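Local coordinates for protein N-acetyl-beta-D glucosaminidase (Rhizomucor miehei CAU432, PDB 4ZM6) that probably hydrolyses terminal N-acetyl-beta-D-glucosamine units and carries a GCN5-related, acetyl-CoA-binding region that probably acts as a glucosamine N-acetyltransferase, at residues A[180-185]-A[242-247]; A[230-235]-A[273-278]. All blocks are in the same frame, centred on the assembly; numbering follows the deposited sequence.

Contact 1 of 2, residues A[180-185]-A[242-247]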
# COMPACT_ATOMS: atom_id res chain seq x y z
N HIS A 180 14.81 13.46 -10.63
CA HIS A 180 15.99 14.05 -9.99
C HIS A 180 15.80 14.00 -8.49
O HIS A 180 14.95 14.72 -7.95
CB HIS A 180 16.16 15.51 -10.42
CG HIS A 180 16.22 15.70 -11.89
ND1 HIS A 180 17.40 15.83 -12.58
CD2 HIS A 180 15.23 15.78 -12.82
CE1 HIS A 180 17.15 15.99 -13.87
NE2 HIS A 180 15.84 15.96 -14.04
N PHE A 181 16.58 13.16 -7.82
CA PHE A 181 16.40 12.96 -6.39
C PHE A 181 16.67 14.27 -5.65
O PHE A 181 17.64 14.96 -5.98
CB PHE A 181 17.35 11.86 -5.89
CG PHE A 181 17.07 11.39 -4.50
CD1 PHE A 181 16.12 10.41 -4.26
CD2 PHE A 181 17.75 11.94 -3.42
CE1 PHE A 181 15.85 9.97 -2.97
CE2 PHE A 181 17.49 11.50 -2.13
CZ PHE A 181 16.54 10.52 -1.91
N PRO A 182 15.84 14.62 -4.65
CA PRO A 182 14.69 13.92 -4.09
C PRO A 182 13.33 14.23 -4.72
O PRO A 182 12.30 13.81 -4.18
CB PRO A 182 14.69 14.40 -2.64
CG PRO A 182 15.19 15.80 -2.74
CD PRO A 182 16.22 15.77 -3.82
N GLY A 183 13.31 14.96 -5.83
CA GLY A 183 12.05 15.32 -6.47
C GLY A 183 12.01 16.78 -6.89
O GLY A 183 11.88 17.67 -6.05
N HIS A 184 12.11 17.00 -8.19
CA HIS A 184 12.17 18.34 -8.77
C HIS A 184 10.83 18.79 -9.33
O HIS A 184 10.74 19.87 -9.92
CB HIS A 184 13.22 18.36 -9.88
CG HIS A 184 13.85 19.70 -10.09
ND1 HIS A 184 13.15 20.80 -10.52
CD2 HIS A 184 15.13 20.11 -9.93
CE1 HIS A 184 13.96 21.83 -10.61
NE2 HIS A 184 15.17 21.44 -10.26
N GLY A 185 9.79 17.99 -9.16
CA GLY A 185 8.52 18.25 -9.82
C GLY A 185 7.67 19.37 -9.24
O GLY A 185 6.77 19.87 -9.91
N VAL A 242 23.65 24.62 1.33
CA VAL A 242 24.01 24.17 -0.02
C VAL A 242 22.96 23.31 -0.69
O VAL A 242 22.06 22.75 -0.05
CB VAL A 242 25.35 23.40 -0.02
CG1 VAL A 242 26.50 24.37 0.20
CG2 VAL A 242 25.34 22.30 1.03
N VAL A 243 23.11 23.19 -2.01
CA VAL A 243 22.15 22.53 -2.88
C VAL A 243 22.23 21.00 -2.71
O VAL A 243 23.28 20.46 -2.34
CB VAL A 243 22.36 22.99 -4.35
CG1 VAL A 243 23.26 22.04 -5.13
CG2 VAL A 243 21.03 23.19 -5.04
N SER A 244 21.12 20.31 -2.97
CA SER A 244 20.96 18.88 -2.65
C SER A 244 22.09 17.95 -3.11
O SER A 244 22.45 17.01 -2.39
CB SER A 244 19.63 18.36 -3.21
OG SER A 244 19.51 18.65 -4.59
N SER A 245 22.63 18.21 -4.29
CA SER A 245 23.68 17.35 -4.88
C SER A 245 24.94 17.26 -4.03
O SER A 245 25.65 16.25 -4.09
CB SER A 245 24.06 17.87 -6.26
OG SER A 245 22.90 18.12 -7.03
N ILE A 246 25.22 18.30 -3.26
CA ILE A 246 26.46 18.40 -2.48
C ILE A 246 26.21 18.43 -0.97
O ILE A 246 27.14 18.66 -0.19
CB ILE A 246 27.28 19.62 -2.92
CG1 ILE A 246 26.59 20.94 -2.53
CG2 ILE A 246 27.55 19.55 -4.43
CD1 ILE A 246 27.02 22.16 -3.31
N ALA A 247 24.96 18.18 -0.56
CA ALA A 247 24.59 18.12 0.85
C ALA A 247 24.58 16.66 1.32
O ALA A 247 23.84 15.85 0.77
CB ALA A 247 23.21 18.73 1.05
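Ser244 and Pro182 share most of the surface buried here, and they meet through carbon atoms: CD of Pro182 stands 4.3 Å from CB of Ser244. Phe181 adds a smaller patch through its backbone, its carbonyl O lying 4.4 Å from OG of Ser244, too far for a hydrogen bond. The hydroxyl is occupied on another side. With chi1 at 53°, OG is tucked between the backbone N and C of its own residue, where it donates to the carbonyl of Gly231 and accepts the amide of Met233. A serine suits this place because so short a side chain can bind two backbone groups while its methylene faces the proline. Residues 243-246 make a tight turn, marked by the bond from Ile246 N to Val243 O at 3.0 Å.

Pro182 follows a cis peptide bond, and that bend folds the proline back over the phenylalanine: CB of Pro182 sits 4.0 Å above the Phe181 ring plane, displaced toward the rim. The same ring meets Phe213 edge-to-face and packs on Leu254 and Leu255 of helix 251-258, a nonpolar setting that suits an aromatic group. Residues 180-183 form a type VIa beta turn, with the cis proline in its third position and a weak closing bond from Gly183 N to His180 O. Gly183 then takes backbone angles that call for glycine, while Asp136 accepts the amides of both His180 and His184.

The run His-Phe-Pro-Gly-His-Gly belongs to the longer sequence signature of family 3 beta-N-acetylglucosaminidases, and its cis-proline turn closes strand 178-181, at the C-terminal end of a parallel barrel strand, the side on which TIM-barrel enzymes carry their active site.

Contact 2 of 2, residues A[230-235]-A[273-278]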
# COMPACT_ATOMS: atom_id res chain seq x y z
N VAL A 230 21.06 12.80 -8.34
CA VAL A 230 20.64 13.83 -7.41
C VAL A 230 20.68 15.18 -8.11
O VAL A 230 21.76 15.68 -8.45
CB VAL A 230 21.56 13.85 -6.17
CG1 VAL A 230 21.03 14.81 -5.13
CG2 VAL A 230 21.69 12.45 -5.59
N GLY A 231 19.52 15.78 -8.32
CA GLY A 231 19.44 17.11 -8.91
C GLY A 231 19.93 18.19 -7.97
O GLY A 231 20.41 17.91 -6.86
N HIS A 232 19.81 19.44 -8.42
CA HIS A 232 20.25 20.60 -7.64
C HIS A 232 19.04 21.38 -7.14
O HIS A 232 18.44 22.14 -7.90
CB HIS A 232 21.14 21.50 -8.48
CG HIS A 232 22.18 20.76 -9.27
ND1 HIS A 232 23.24 20.13 -8.68
CD2 HIS A 232 22.31 20.57 -10.60
CE1 HIS A 232 23.99 19.56 -9.61
NE2 HIS A 232 23.45 19.82 -10.79
N MET A 233 18.69 21.16 -5.88
CA MET A 233 17.61 21.91 -5.23
C MET A 233 17.89 22.12 -3.74
O MET A 233 18.51 21.28 -3.09
CB MET A 233 16.26 21.21 -5.44
CG MET A 233 16.30 19.69 -5.43
SD MET A 233 15.03 18.97 -6.49
CE MET A 233 15.94 17.59 -7.19
N LEU A 234 17.46 23.27 -3.23
CA LEU A 234 17.71 23.67 -1.86
C LEU A 234 16.57 23.15 -0.98
O LEU A 234 15.39 23.42 -1.25
CB LEU A 234 17.82 25.20 -1.76
CG LEU A 234 18.62 25.83 -0.62
CD1 LEU A 234 18.00 25.53 0.74
CD2 LEU A 234 20.08 25.40 -0.64
N LEU A 235 16.93 22.41 0.06
CA LEU A 235 15.97 21.83 1.00
C LEU A 235 16.27 22.33 2.42
O LEU A 235 17.03 21.69 3.15
CB LEU A 235 16.01 20.31 0.93
CG LEU A 235 15.42 19.74 -0.37
CD1 LEU A 235 16.36 18.74 -1.03
CD2 LEU A 235 14.05 19.11 -0.12
N ASP A 273 23.62 26.61 -13.41
CA ASP A 273 23.82 27.78 -12.55
C ASP A 273 23.50 27.50 -11.08
O ASP A 273 24.06 28.15 -10.19
CB ASP A 273 22.99 28.98 -13.05
CG ASP A 273 23.51 29.54 -14.38
OD1 ASP A 273 24.73 29.49 -14.63
OD2 ASP A 273 22.68 30.05 -15.16
N ALA A 274 22.63 26.53 -10.83
CA ALA A 274 22.27 26.14 -9.46
C ALA A 274 23.47 25.68 -8.63
O ALA A 274 23.44 25.80 -7.41
CB ALA A 274 21.20 25.06 -9.49
N VAL A 275 24.51 25.15 -9.27
CA VAL A 275 25.74 24.78 -8.57
C VAL A 275 26.97 25.57 -9.04
O VAL A 275 27.95 25.66 -8.30
CB VAL A 275 26.04 23.28 -8.69
CG1 VAL A 275 26.82 22.97 -9.96
CG2 VAL A 275 26.81 22.78 -7.48
N LYS A 276 26.93 26.12 -10.26
CA LYS A 276 28.05 26.93 -10.76
C LYS A 276 28.05 28.33 -10.15
O LYS A 276 29.11 28.93 -9.96
CB LYS A 276 28.00 27.02 -12.29
CG LYS A 276 29.15 27.81 -12.92
CD LYS A 276 29.09 27.85 -14.44
CE LYS A 276 27.88 28.64 -14.93
NZ LYS A 276 27.91 28.86 -16.40
N GLU A 277 26.86 28.86 -9.86
CA GLU A 277 26.71 30.19 -9.28
C GLU A 277 26.54 30.17 -7.75
O GLU A 277 26.30 31.21 -7.14
CB GLU A 277 25.54 30.94 -9.92
CG GLU A 277 25.48 30.89 -11.44
CD GLU A 277 26.71 31.48 -12.12
OE1 GLU A 277 26.62 32.60 -12.67
OE2 GLU A 277 27.78 30.84 -12.10
N THR A 278 26.65 28.99 -7.14
CA THR A 278 26.73 28.86 -5.67
C THR A 278 28.16 28.59 -5.26
O THR A 278 28.67 29.20 -4.31
CB THR A 278 25.83 27.73 -5.13
OG1 THR A 278 26.24 26.47 -5.68
CG2 THR A 278 24.36 27.99 -5.44
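His232 leans its CB against the methyl of Ala274, with 3.7 Å between the two CB atoms, and turns one face of its imidazole to Val275. CB of Val275 lies 4.2 Å above the ring plane, displaced toward the rim, and the ring atom closest to it is ND1. Ala274 approaches the same ring obliquely. All three side chains leave their backbones toward the opposite segment, so the contact is made by one flat group set against two small aliphatic ones, with no hydrogen bond between the segments. Alanine lets the chains come close, their nearest CA atoms, those of His232 and Ala274, being 6.2 Å apart; the beta-branched valine gives the imidazole a nonpolar cover.

The ring owes its place to a first torsion of -45°, which sets CG beside the backbone N and anti to the carbonyl carbon. From there NE2 reaches the carbonyl of Cys269 and hydrogen-bonds to it, a tie that probably helps to fix the rotation of the imidazole and satisfies a buried polar atom. Both segments follow neighbouring parallel strands, 227-230 and 264-267, of the TIM-barrel-type domain of family 3 glycosidases, and they meet above the C-terminal ends of those strands. Val230, at the end of its strand, pairs through its backbone with Ile266 and Asp268, and the His232 side chain also touches Asp268.

Residues 273-276 make a single helical turn, held by Glu277 N to Asp273 O at 2.9 Å. Its buried side presents Ala274 and Val275, whereas the longer polar chains of Asp273 and Lys276 stay partly exposed and are joined by a long salt bridge, 3.7 Å from NZ of Lys276 to OD1 of Asp273. Met233, next along from His232, points away from this helix and packs on His184.

Overall arrangement
Both contacts are buried and small, and their centres lie 7 Å apart within the same barrel-type domain. Contact 1 joins the turn at the end of strand 178-181 to the loop before helix 251-258; contact 2 joins an earlier part of that loop, just after strand 227-230, to the short helix 273-276. Residues 230-235 touch the parts of both contacts, and a probable backbone hydrogen bond from Ser244 N to Met233 O, 2.8 Å long, couples the two. Neither contact has a hydrogen bond across its own segments: contact 1 rests on proline against a serine methylene and buries about 55 Å², contact 2 on imidazole against aliphatic groups, burying about 125 Å².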